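Local structure of N-ACETYLMURAMOYL-L-ALANINE AMIDASE CwlV (Paenibacillus polymyxa, 1JWQ) at residues Val75-His80 against Val139-Gly144; Val3-Ala8 against Val50-Asp55; Gly11-Gly16 against Asp56-Leu61; Lys27-Ala32 against Ile79-Ser84. The protein probably hydrolyses the N-acetylmuramoyl-L-alanine amide bond of bacterial peptidoglycan through a bound zinc ion, the piece described here being its catalytic domain. One frame throughout, in Å; residues are numbered along the deposited sequence.

Interaction 1 (Val75-His80 against Val139-Gly144). With ZN (zinc ion), chain B.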
loop_
_atom_site.group_PDB
_atom_site.type_symbol
_atom_site.label_atom_id
_atom_site.label_comp_id
_atom_site.label_asym_id
_atom_site.label_seq_id
_atom_site.Cartn_x
_atom_site.Cartn_y
_atom_site.Cartn_z
ATOM N N VAL A 75 -5.780 -0.808 -11.789
ATOM C CA VAL A 75 -5.896 -0.609 -10.349
ATOM C C VAL A 75 -4.706 0.190 -9.850
ATOM O O VAL A 75 -3.648 0.220 -10.479
ATOM C CB VAL A 75 -5.943 -1.937 -9.556
ATOM C CG1 VAL A 75 -7.188 -2.721 -9.932
ATOM C CG2 VAL A 75 -4.682 -2.750 -9.811
ATOM N N PHE A 76 -4.895 0.837 -8.708
ATOM C CA PHE A 76 -3.859 1.644 -8.088
ATOM C C PHE A 76 -3.839 1.295 -6.606
ATOM O O PHE A 76 -4.878 1.271 -5.954
ATOM C CB PHE A 76 -4.178 3.126 -8.296
ATOM C CG PHE A 76 -3.204 4.069 -7.643
ATOM C CD1 PHE A 76 -3.401 4.495 -6.334
ATOM C CD2 PHE A 76 -2.110 4.563 -8.354
ATOM C CE1 PHE A 76 -2.527 5.405 -5.738
ATOM C CE2 PHE A 76 -1.228 5.472 -7.770
ATOM C CZ PHE A 76 -1.439 5.895 -6.458
ATOM N N VAL A 77 -2.659 0.996 -6.087
ATOM C CA VAL A 77 -2.524 0.660 -4.678
ATOM C C VAL A 77 -1.400 1.483 -4.078
ATOM O O VAL A 77 -0.255 1.405 -4.526
ATOM C CB VAL A 77 -2.186 -0.832 -4.466
ATOM C CG1 VAL A 77 -2.040 -1.126 -2.974
ATOM C CG2 VAL A 77 -3.278 -1.711 -5.069
ATOM N N SER A 78 -1.734 2.283 -3.074
ATOM C CA SER A 78 -0.734 3.095 -2.398
ATOM C C SER A 78 -0.455 2.406 -1.068
ATOM O O SER A 78 -1.381 2.069 -0.332
ATOM C CB SER A 78 -1.254 4.514 -2.175
ATOM O OG SER A 78 -0.214 5.346 -1.689
ATOM N N ILE A 79 0.823 2.174 -0.781
ATOM C CA ILE A 79 1.225 1.495 0.440
ATOM C C ILE A 79 1.828 2.471 1.443
ATOM O O ILE A 79 2.741 3.231 1.123
ATOM C CB ILE A 79 2.235 0.372 0.136
ATOM C CG1 ILE A 79 1.603 -0.644 -0.825
ATOM C CG2 ILE A 79 2.643 -0.318 1.428
ATOM C CD1 ILE A 79 2.545 -1.776 -1.234
ATOM N N HIS A 80 1.290 2.435 2.654
ATOM C CA HIS A 80 1.712 3.325 3.725
ATOM C C HIS A 80 1.789 2.609 5.069
ATOM O O HIS A 80 1.385 1.456 5.202
ATOM C CB HIS A 80 0.709 4.477 3.854
ATOM C CG HIS A 80 0.750 5.450 2.719
ATOM N ND1 HIS A 80 1.342 6.688 2.824
ATOM C CD2 HIS A 80 0.266 5.369 1.456
ATOM C CE1 HIS A 80 1.222 7.333 1.678
ATOM N NE2 HIS A 80 0.573 6.554 0.830
ATOM N N VAL A 139 -6.937 2.143 -3.898
ATOM C CA VAL A 139 -7.000 2.050 -2.450
ATOM C C VAL A 139 -5.663 2.420 -1.837
ATOM O O VAL A 139 -4.620 2.350 -2.491
ATOM C CB VAL A 139 -7.389 0.631 -1.990
ATOM C CG1 VAL A 139 -8.774 0.268 -2.537
ATOM C CG2 VAL A 139 -6.346 -0.377 -2.457
ATOM N N LEU A 140 -5.709 2.845 -0.583
ATOM C CA LEU A 140 -4.500 3.203 0.139
ATOM C C LEU A 140 -4.476 2.305 1.362
ATOM O O LEU A 140 -5.447 2.231 2.117
ATOM C CB LEU A 140 -4.524 4.677 0.546
ATOM C CG LEU A 140 -3.238 5.184 1.204
ATOM C CD1 LEU A 140 -3.018 6.653 0.855
ATOM C CD2 LEU A 140 -3.323 4.978 2.715
ATOM N N LEU A 141 -3.370 1.600 1.540
ATOM C CA LEU A 141 -3.242 0.682 2.653
ATOM C C LEU A 141 -2.336 1.233 3.739
ATOM O O LEU A 141 -1.228 1.672 3.462
ATOM C CB LEU A 141 -2.679 -0.654 2.156
ATOM C CG LEU A 141 -3.319 -1.247 0.895
ATOM C CD1 LEU A 141 -2.596 -2.543 0.536
ATOM C CD2 LEU A 141 -4.803 -1.506 1.126
ATOM N N GLU A 142 -2.834 1.240 4.969
ATOM C CA GLU A 142 -2.039 1.670 6.114
ATOM C C GLU A 142 -1.812 0.322 6.787
ATOM O O GLU A 142 -2.658 -0.165 7.535
ATOM C CB GLU A 142 -2.846 2.617 7.004
ATOM C CG GLU A 142 -2.981 4.027 6.431
ATOM C CD GLU A 142 -1.669 4.793 6.435
ATOM O OE1 GLU A 142 -1.625 5.916 5.881
ATOM O OE2 GLU A 142 -0.679 4.281 6.999
ATOM N N VAL A 143 -0.669 -0.285 6.488
ATOM C CA VAL A 143 -0.346 -1.617 6.985
ATOM C C VAL A 143 -0.358 -1.805 8.493
ATOM O O VAL A 143 -0.894 -2.791 8.988
ATOM C CB VAL A 143 1.014 -2.087 6.435
ATOM C CG1 VAL A 143 1.259 -3.539 6.824
ATOM C CG2 VAL A 143 1.033 -1.937 4.914
ATOM N N GLY A 144 0.239 -0.864 9.211
ATOM C CA GLY A 144 0.288 -0.948 10.659
ATOM C C GLY A 144 0.798 0.365 11.216
ATOM O O GLY A 144 1.130 1.270 10.449
HETATM ZN ZN ZN B . 2.017 7.620 4.670
HETATM O O HOH W 1 0.770 7.186 6.201
HETATM O O HOH W 2 0.550 9.313 4.423
#
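H80 and L140 meet on the same face of the sheet as E142, where two neighbouring parallel strands place a zinc-binding imidazole beside a leucine. Backbone ladder bonds run from V139 N to F76 O, S78 N to V139 O, L141 N to S78 O, H80 N to L141 O and V143 N to H80 O, fixing the register. Followed outward, the H80 side chain meets something at nearly every atom. CB lies 3.4 Å from E142 OE1. CG stands anti to the carbonyl carbon (chi1 -70°), which turns the ring back along its own strand toward S78, with L140 beside it and crossing at about a right angle. On one flank of the ring, CD2 rests 3.5 Å from L140 CG, and NE2 lies 3.6 Å from L140 CD1. NE2 also gives a weak, bent bond to S78 OG (2.9 Å), which lies in the ring plane and is itself hydrogen-bonded to D7. ND1, on the other flank, binds zinc at 2.2 Å; H10 and E26 complete the protein ligands. An alanine in place of L140 would probably open a gap beside CD2 and NE2, leaving the ring to the zinc and the weak S78 bond to hold its orientation. On the other face of the sheet V77 CG1 packs on L141 CD1 at 3.8 Å. E142, bent at chi2, reaches back so that OE1 accepts a hydrogen bond from water 1 (2.7 Å), a zinc ligand. A carboxylate that accepts from a metal-bound water would be expected to polarise it, consistent with preparing water for hydrolysis.

Interaction 2 (Val3-Ala8 against Val50-Asp55)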
loop_
_atom_site.group_PDB
_atom_site.type_symbol
_atom_site.label_atom_id
_atom_site.label_comp_id
_atom_site.label_asym_id
_atom_site.label_seq_id
_atom_site.Cartn_x
_atom_site.Cartn_y
_atom_site.Cartn_z
ATOM N N VAL A 3 -2.779 -3.346 -16.268
ATOM C CA VAL A 3 -1.755 -2.537 -15.628
ATOM C C VAL A 3 -2.040 -2.325 -14.151
ATOM O O VAL A 3 -3.145 -1.946 -13.765
ATOM C CB VAL A 3 -1.634 -1.169 -16.329
ATOM C CG1 VAL A 3 -0.622 -0.297 -15.619
ATOM C CG2 VAL A 3 -1.228 -1.375 -17.781
ATOM N N VAL A 4 -1.022 -2.569 -13.336
ATOM C CA VAL A 4 -1.128 -2.415 -11.893
ATOM C C VAL A 4 -0.108 -1.387 -11.431
ATOM O O VAL A 4 1.091 -1.563 -11.638
ATOM C CB VAL A 4 -0.828 -3.749 -11.174
ATOM C CG1 VAL A 4 -0.934 -3.567 -9.658
ATOM C CG2 VAL A 4 -1.785 -4.821 -11.657
ATOM N N VAL A 5 -0.576 -0.308 -10.812
ATOM C CA VAL A 5 0.348 0.707 -10.329
ATOM C C VAL A 5 0.444 0.606 -8.817
ATOM O O VAL A 5 -0.564 0.639 -8.117
ATOM C CB VAL A 5 -0.100 2.130 -10.741
ATOM C CG1 VAL A 5 0.769 3.181 -10.045
ATOM C CG2 VAL A 5 0.024 2.286 -12.250
ATOM N N ILE A 6 1.669 0.439 -8.331
ATOM C CA ILE A 6 1.929 0.332 -6.905
ATOM C C ILE A 6 2.671 1.593 -6.513
ATOM O O ILE A 6 3.722 1.909 -7.069
ATOM C CB ILE A 6 2.804 -0.884 -6.572
ATOM C CG1 ILE A 6 2.149 -2.162 -7.106
ATOM C CG2 ILE A 6 3.017 -0.965 -5.063
ATOM C CD1 ILE A 6 0.819 -2.502 -6.468
ATOM N N ASP A 7 2.106 2.300 -5.545
ATOM C CA ASP A 7 2.657 3.554 -5.079
ATOM C C ASP A 7 3.173 3.460 -3.649
ATOM O O ASP A 7 2.390 3.316 -2.704
ATOM C CB ASP A 7 1.567 4.624 -5.183
ATOM C CG ASP A 7 2.005 5.959 -4.638
ATOM O OD1 ASP A 7 1.336 6.466 -3.715
ATOM O OD2 ASP A 7 3.015 6.491 -5.132
ATOM N N ALA A 8 4.494 3.520 -3.499
ATOM C CA ALA A 8 5.122 3.478 -2.182
ATOM C C ALA A 8 5.061 4.908 -1.674
ATOM O O ALA A 8 5.737 5.786 -2.201
ATOM C CB ALA A 8 6.574 3.023 -2.299
ATOM N N VAL A 50 3.680 -1.518 -12.585
ATOM C CA VAL A 50 4.415 -0.268 -12.650
ATOM C C VAL A 50 4.466 0.373 -11.273
ATOM O O VAL A 50 3.437 0.542 -10.626
ATOM C CB VAL A 50 3.742 0.725 -13.620
ATOM C CG1 VAL A 50 4.477 2.062 -13.587
ATOM C CG2 VAL A 50 3.740 0.152 -15.038
ATOM N N LEU A 51 5.664 0.721 -10.825
ATOM C CA LEU A 51 5.816 1.369 -9.531
ATOM C C LEU A 51 6.061 2.855 -9.728
ATOM O O LEU A 51 6.909 3.245 -10.531
ATOM C CB LEU A 51 6.987 0.760 -8.751
ATOM C CG LEU A 51 6.655 -0.406 -7.813
ATOM C CD1 LEU A 51 5.974 -1.535 -8.584
ATOM C CD2 LEU A 51 7.941 -0.891 -7.160
ATOM N N THR A 52 5.323 3.689 -9.003
ATOM C CA THR A 52 5.524 5.133 -9.114
ATOM C C THR A 52 6.967 5.453 -8.729
ATOM O O THR A 52 7.582 6.357 -9.296
ATOM C CB THR A 52 4.567 5.914 -8.198
ATOM O OG1 THR A 52 4.703 5.449 -6.850
ATOM C CG2 THR A 52 3.129 5.730 -8.661
ATOM N N ARG A 53 7.501 4.714 -7.761
ATOM C CA ARG A 53 8.888 4.894 -7.348
ATOM C C ARG A 53 9.479 3.553 -6.936
ATOM O O ARG A 53 8.837 2.753 -6.246
ATOM C CB ARG A 53 9.009 5.915 -6.211
ATOM C CG ARG A 53 8.668 5.419 -4.827
ATOM C CD ARG A 53 8.957 6.517 -3.809
ATOM N NE ARG A 53 8.539 6.153 -2.458
ATOM C CZ ARG A 53 9.340 5.651 -1.525
ATOM N NH1 ARG A 53 10.629 5.443 -1.784
ATOM N NH2 ARG A 53 8.853 5.368 -0.326
ATOM N N SER A 54 10.708 3.308 -7.377
ATOM C CA SER A 54 11.393 2.056 -7.097
ATOM C C SER A 54 12.646 2.286 -6.270
ATOM O O SER A 54 13.401 1.354 -6.010
ATOM C CB SER A 54 11.760 1.374 -8.413
ATOM O OG SER A 54 10.614 1.257 -9.240
ATOM N N ASP A 55 12.856 3.535 -5.872
ATOM C CA ASP A 55 14.003 3.913 -5.062
ATOM C C ASP A 55 13.600 5.073 -4.160
ATOM O O ASP A 55 12.440 5.491 -4.154
ATOM C CB ASP A 55 15.188 4.308 -5.953
ATOM C CG ASP A 55 14.889 5.505 -6.829
ATOM O OD1 ASP A 55 15.774 5.888 -7.627
ATOM O OD2 ASP A 55 13.779 6.065 -6.727
HETATM O O HOH W 3 6.060 2.802 -5.787
#
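T52 and D7 exchange the shortest polar contact between these segments: T52 OG1 donates to D7 OD2 at 2.6 Å, and OD2 accepts with its anti lone pair, the one away from the other carboxylate oxygen. The hydroxyl gets there because OG1 sits between the backbone N and the carbonyl carbon (chi1 55°). The other side-chain bond is R53 NE to A8 O (2.8 Å), with the donor standing 41° above the carbonyl plane. One face of the guanidinium lies against A8 CB, 3.7 Å from NE, while NH1 turns back to D55 O and NH2 serves G9 O and K27 O.

Backbone bonds form a parallel ladder, V50 N to V4 O, I6 N to V50 O and T52 N to I6 O (3.1 Å). Beyond it the chains diverge, and water 3 carries the link on, donating to I6 O and accepting from A8 N and R53 N. Such pairing joins the two strands of a beta-alpha-beta unit, connected by helix 26-42, at one margin of the sheet.

Apolar contacts flank the ladder. V5 CG1 meets T52 CG2 at 3.7 Å, the two side chains at about a right angle; on the opposite face I6 and L51 lie side by side, with I6 CB 3.8 Å from L51 CD1.

Bonded by T52, salt-bridged to R64 through OD2 and hydrogen-bonded to S78 through OD1, the buried D7 carboxylate would probably remain ionised.

Interaction 3 (Gly11-Gly16 against Asp56-Leu61)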
loop_
_atom_site.group_PDB
_atom_site.type_symbol
_atom_site.label_atom_id
_atom_site.label_comp_id
_atom_site.label_asym_id
_atom_site.label_seq_id
_atom_site.Cartn_x
_atom_site.Cartn_y
_atom_site.Cartn_z
ATOM N N GLY A 11 8.912 9.470 0.310
ATOM C CA GLY A 11 10.183 9.233 -0.348
ATOM C C GLY A 11 11.114 10.426 -0.317
ATOM O O GLY A 11 10.671 11.576 -0.326
ATOM N N ALA A 12 12.409 10.140 -0.280
ATOM C CA ALA A 12 13.434 11.174 -0.253
ATOM C C ALA A 12 13.220 12.111 0.931
ATOM O O ALA A 12 13.163 11.666 2.076
ATOM C CB ALA A 12 13.421 11.954 -1.566
ATOM N N LYS A 13 13.091 13.406 0.656
ATOM C CA LYS A 13 12.900 14.384 1.718
ATOM C C LYS A 13 11.666 14.102 2.567
ATOM O O LYS A 13 11.600 14.524 3.719
ATOM C CB LYS A 13 12.838 15.802 1.140
ATOM C CG LYS A 13 11.734 16.039 0.122
ATOM C CD LYS A 13 11.808 17.462 -0.414
ATOM C CE LYS A 13 10.694 17.743 -1.407
ATOM N NZ LYS A 13 10.772 19.125 -1.955
ATOM N N ASP A 14 10.694 13.390 2.002
ATOM C CA ASP A 14 9.479 13.041 2.738
ATOM C C ASP A 14 9.673 11.647 3.327
ATOM O O ASP A 14 9.543 10.643 2.631
ATOM C CB ASP A 14 8.260 13.048 1.808
ATOM C CG ASP A 14 6.956 12.772 2.547
ATOM O OD1 ASP A 14 6.965 12.735 3.799
ATOM O OD2 ASP A 14 5.916 12.600 1.872
ATOM N N SER A 15 10.002 11.589 4.611
ATOM C CA SER A 15 10.231 10.313 5.273
ATOM C C SER A 15 8.934 9.645 5.699
ATOM O O SER A 15 8.915 8.458 6.015
ATOM C CB SER A 15 11.100 10.519 6.511
ATOM O OG SER A 15 10.425 11.334 7.455
ATOM N N GLY A 16 7.847 10.405 5.694
ATOM C CA GLY A 16 6.587 9.853 6.145
ATOM C C GLY A 16 6.704 9.797 7.657
ATOM O O GLY A 16 7.471 10.560 8.242
ATOM N N ASP A 56 14.553 5.600 -3.403
ATOM C CA ASP A 56 14.253 6.686 -2.490
ATOM C C ASP A 56 14.209 8.050 -3.164
ATOM O O ASP A 56 15.033 8.922 -2.887
ATOM C CB ASP A 56 15.259 6.692 -1.342
ATOM C CG ASP A 56 14.825 7.586 -0.206
ATOM O OD1 ASP A 56 13.601 7.702 0.015
ATOM O OD2 ASP A 56 15.705 8.158 0.468
ATOM N N THR A 57 13.231 8.228 -4.046
ATOM C CA THR A 57 13.068 9.486 -4.763
ATOM C C THR A 57 11.790 10.176 -4.310
ATOM O O THR A 57 10.844 9.524 -3.868
ATOM C CB THR A 57 12.964 9.269 -6.284
ATOM O OG1 THR A 57 13.899 8.267 -6.696
ATOM C CG2 THR A 57 13.283 10.566 -7.024
ATOM N N PHE A 58 11.770 11.499 -4.435
ATOM C CA PHE A 58 10.606 12.282 -4.049
ATOM C C PHE A 58 9.615 12.364 -5.200
ATOM O O PHE A 58 10.002 12.495 -6.359
ATOM C CB PHE A 58 11.030 13.693 -3.631
ATOM C CG PHE A 58 9.878 14.590 -3.272
ATOM C CD1 PHE A 58 9.265 15.383 -4.240
ATOM C CD2 PHE A 58 9.387 14.621 -1.972
ATOM C CE1 PHE A 58 8.180 16.193 -3.918
ATOM C CE2 PHE A 58 8.300 15.427 -1.638
ATOM C CZ PHE A 58 7.696 16.215 -2.613
ATOM N N LEU A 59 8.332 12.276 -4.867
ATOM C CA LEU A 59 7.267 12.344 -5.859
ATOM C C LEU A 59 6.063 13.066 -5.288
ATOM O O LEU A 59 5.572 12.705 -4.222
ATOM C CB LEU A 59 6.829 10.941 -6.287
ATOM C CG LEU A 59 7.635 10.217 -7.358
ATOM C CD1 LEU A 59 7.035 8.846 -7.607
ATOM C CD2 LEU A 59 7.623 11.039 -8.631
ATOM N N GLU A 60 5.590 14.084 -5.997
ATOM C CA GLU A 60 4.420 14.834 -5.561
ATOM C C GLU A 60 3.208 13.922 -5.717
ATOM O O GLU A 60 3.231 12.988 -6.517
ATOM C CB GLU A 60 4.235 16.080 -6.429
ATOM C CG GLU A 60 5.407 17.046 -6.370
ATOM C CD GLU A 60 5.378 17.934 -5.140
ATOM O OE1 GLU A 60 4.856 17.501 -4.091
ATOM O OE2 GLU A 60 5.894 19.069 -5.221
ATOM N N LEU A 61 2.151 14.193 -4.957
ATOM C CA LEU A 61 0.943 13.384 -5.040
ATOM C C LEU A 61 0.379 13.407 -6.460
ATOM O O LEU A 61 -0.033 12.377 -6.990
ATOM C CB LEU A 61 -0.105 13.903 -4.051
ATOM C CG LEU A 61 0.320 13.895 -2.581
ATOM C CD1 LEU A 61 -0.767 14.549 -1.732
ATOM C CD2 LEU A 61 0.576 12.465 -2.126
HETATM O O HOH W 4 8.151 11.762 -1.918
HETATM O O HOH W 5 6.059 13.247 -0.868
#
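K13 lays its extended chain across F58 so that CE lies over the middle of the ring, 3.4 Å from the centroid, with the NZ ammonium above the same face but farther out. NZ stands 4.3 Å from the F58 centroid, 11° off the normal, making a cation-pi contact in addition to the CH-pi one. D14 CB and G11 O approach the ring at its edge.

Nearer the backbone, A12 CB packs on F58 CB at 3.6 Å. A12 takes a positive phi (56°), as the second residue of a type II' turn from G11 to D14, and its N donates to D56 OD1 (2.7 Å) from above the carboxylate plane. G11 passes so close to T57 O that a side chain pointing that way would collide with it; T57 O itself is buried with no polar partner in the model. Water 4 joins G11 O to L59 N, tying together two loops that follow strands 2-8 and 47-51.

D14 OD1 accepts from G16 N in an Asx turn, while OD2 receives a hydrogen bond from water 5 and is hydrogen-bonded to ND1 of the zinc ligand H10. A second-shell carboxylate on that nitrogen would be expected to orient the imidazole and strengthen NE2 as a metal donor.

Interaction 4 (Lys27-Ala32 against Ile79-Ser84). With ZN (zinc ion), chain B.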
loop_
_atom_site.group_PDB
_atom_site.type_symbol
_atom_site.label_atom_id
_atom_site.label_comp_id
_atom_site.label_asym_id
_atom_site.label_seq_id
_atom_site.Cartn_x
_atom_site.Cartn_y
_atom_site.Cartn_z
ATOM N N LYS A 27 8.783 5.779 4.763
ATOM C CA LYS A 27 9.156 5.700 3.352
ATOM C C LYS A 27 9.940 4.435 3.038
ATOM O O LYS A 27 9.804 3.857 1.955
ATOM C CB LYS A 27 9.979 6.929 2.931
ATOM C CG LYS A 27 11.338 7.057 3.608
ATOM C CD LYS A 27 12.180 8.146 2.943
ATOM C CE LYS A 27 13.585 8.213 3.540
ATOM N NZ LYS A 27 14.472 9.165 2.790
ATOM N N THR A 28 10.762 4.014 3.992
ATOM C CA THR A 28 11.588 2.820 3.850
ATOM C C THR A 28 10.693 1.588 3.792
ATOM O O THR A 28 10.876 0.712 2.945
ATOM C CB THR A 28 12.548 2.693 5.048
ATOM O OG1 THR A 28 13.250 3.930 5.220
ATOM C CG2 THR A 28 13.552 1.575 4.816
ATOM N N PHE A 29 9.732 1.525 4.707
ATOM C CA PHE A 29 8.789 0.416 4.748
ATOM C C PHE A 29 7.963 0.366 3.462
ATOM O O PHE A 29 7.809 -0.692 2.858
ATOM C CB PHE A 29 7.844 0.570 5.942
ATOM C CG PHE A 29 6.711 -0.424 5.954
ATOM C CD1 PHE A 29 6.923 -1.740 6.342
ATOM C CD2 PHE A 29 5.432 -0.041 5.553
ATOM C CE1 PHE A 29 5.882 -2.666 6.332
ATOM C CE2 PHE A 29 4.385 -0.957 5.540
ATOM C CZ PHE A 29 4.612 -2.276 5.932
ATOM N N ASN A 30 7.432 1.513 3.050
ATOM C CA ASN A 30 6.605 1.573 1.852
ATOM C C ASN A 30 7.314 1.057 0.611
ATOM O O ASN A 30 6.737 0.309 -0.176
ATOM C CB ASN A 30 6.117 3.006 1.607
ATOM C CG ASN A 30 5.224 3.518 2.730
ATOM O OD1 ASN A 30 4.663 2.734 3.497
ATOM N ND2 ASN A 30 5.077 4.839 2.821
ATOM N N LEU A 31 8.567 1.458 0.434
ATOM C CA LEU A 31 9.332 1.023 -0.727
ATOM C C LEU A 31 9.603 -0.479 -0.677
ATOM O O LEU A 31 9.400 -1.183 -1.661
ATOM C CB LEU A 31 10.653 1.786 -0.799
ATOM C CG LEU A 31 11.567 1.400 -1.966
ATOM C CD1 LEU A 31 10.856 1.659 -3.289
ATOM C CD2 LEU A 31 12.846 2.216 -1.883
ATOM N N ALA A 32 10.063 -0.966 0.472
ATOM C CA ALA A 32 10.351 -2.388 0.630
ATOM C C ALA A 32 9.118 -3.222 0.287
ATOM O O ALA A 32 9.218 -4.267 -0.361
ATOM C CB ALA A 32 10.804 -2.677 2.071
ATOM N N ILE A 79 0.823 2.174 -0.781
ATOM C CA ILE A 79 1.225 1.495 0.440
ATOM C C ILE A 79 1.828 2.471 1.443
ATOM O O ILE A 79 2.741 3.231 1.123
ATOM C CB ILE A 79 2.235 0.372 0.136
ATOM C CG1 ILE A 79 1.603 -0.644 -0.825
ATOM C CG2 ILE A 79 2.643 -0.318 1.428
ATOM C CD1 ILE A 79 2.545 -1.776 -1.234
ATOM N N HIS A 80 1.290 2.435 2.654
ATOM C CA HIS A 80 1.712 3.325 3.725
ATOM C C HIS A 80 1.789 2.609 5.069
ATOM O O HIS A 80 1.385 1.456 5.202
ATOM C CB HIS A 80 0.709 4.477 3.854
ATOM C CG HIS A 80 0.750 5.450 2.719
ATOM N ND1 HIS A 80 1.342 6.688 2.824
ATOM C CD2 HIS A 80 0.266 5.369 1.456
ATOM C CE1 HIS A 80 1.222 7.333 1.678
ATOM N NE2 HIS A 80 0.573 6.554 0.830
ATOM N N ALA A 81 2.325 3.320 6.057
ATOM C CA ALA A 81 2.427 2.833 7.428
ATOM C C ALA A 81 1.830 3.994 8.218
ATOM O O ALA A 81 2.063 5.161 7.887
ATOM C CB ALA A 81 3.879 2.599 7.823
ATOM N N ASN A 82 1.066 3.667 9.254
ATOM C CA ASN A 82 0.359 4.657 10.059
ATOM C C ASN A 82 1.117 5.200 11.270
ATOM O O ASN A 82 2.171 4.690 11.652
ATOM C CB ASN A 82 -0.961 4.033 10.521
ATOM C CG ASN A 82 -2.136 4.982 10.417
ATOM O OD1 ASN A 82 -3.284 4.544 10.310
ATOM N ND2 ASN A 82 -1.867 6.278 10.457
ATOM N N SER A 83 0.561 6.244 11.872
ATOM C CA SER A 83 1.152 6.852 13.053
ATOM C C SER A 83 0.054 7.527 13.850
ATOM O O SER A 83 -0.881 8.095 13.281
ATOM C CB SER A 83 2.213 7.880 12.667
ATOM O OG SER A 83 2.946 8.284 13.810
ATOM N N SER A 84 0.172 7.454 15.172
ATOM C CA SER A 84 -0.809 8.042 16.073
ATOM C C SER A 84 -0.119 8.756 17.228
ATOM O O SER A 84 1.014 8.433 17.569
ATOM C CB SER A 84 -1.715 6.947 16.633
ATOM O OG SER A 84 -2.516 7.435 17.700
HETATM ZN ZN ZN B . 2.017 7.620 4.670
HETATM O O HOH W 1 0.770 7.186 6.201
HETATM O O HOH W 2 0.550 9.313 4.423
#
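N30 turns one face of its amide to the I79 carbonyl: I79 O stands almost directly over N30 CG, at 3.0 Å. The same amide reaches on with OD1, which touches H80 CA at 3.0 Å, without making a hydrogen bond to either residue; OD1 and I79 O are both acceptors. CG is anti to the carbonyl carbon (chi1 -63°), a setting that turns the amide toward the strand although CB leaves the helix at a slant. Its ND2 looks instead to G9 O and to OE1 of the zinc ligand E26, which also accepts from A81 N. An alanine in place of N30 would probably leave both oxygens without this shared donor, open a gap over I79 O and let the E26 carboxylate shift.

The contact belongs to the open alpha-beta-alpha sandwich of this catalytic domain, where helix 26-42 packs on a face of the sheet. The axes of the short segments 27-32 and 79-82 approach to 7.3 Å, their N-to-C directions 144° apart.

F29 is turned otherwise, presenting its ring edge to H80 O, 3.9 Å from CE2. It supplies the apolar part of the interface: its CD2 meets A81 CB at 3.8 Å, and L155 of helix 149-155 touches both side chains. A81 O faces the metal side, accepting at 2.9 Å from water 1, which zinc also binds.

Overall arrangement
Interactions 1 and 2 pair strands of one sheet; interaction 4 sets a helix on it, and interaction 3 joins loops that follow two of its strands. Interactions 1 and 2 join through neighbouring strands 75-82 and 2-8, with D7 N to V77 O and I79 N to D7 O both at 2.7 Å; their centres are 11 Å apart. Interaction 4 shares I79 and H80 with interaction 1, and both meet the metal and water 1. The loops of interaction 3 come near the site, the D14 side chain lying about 7 Å from zinc. K27 of interaction 4 ties to them: NZ reaches D56 OD2 at 2.8 Å in a salt bridge, while K27 O takes R53 NH2 of interaction 2 at 2.9 Å.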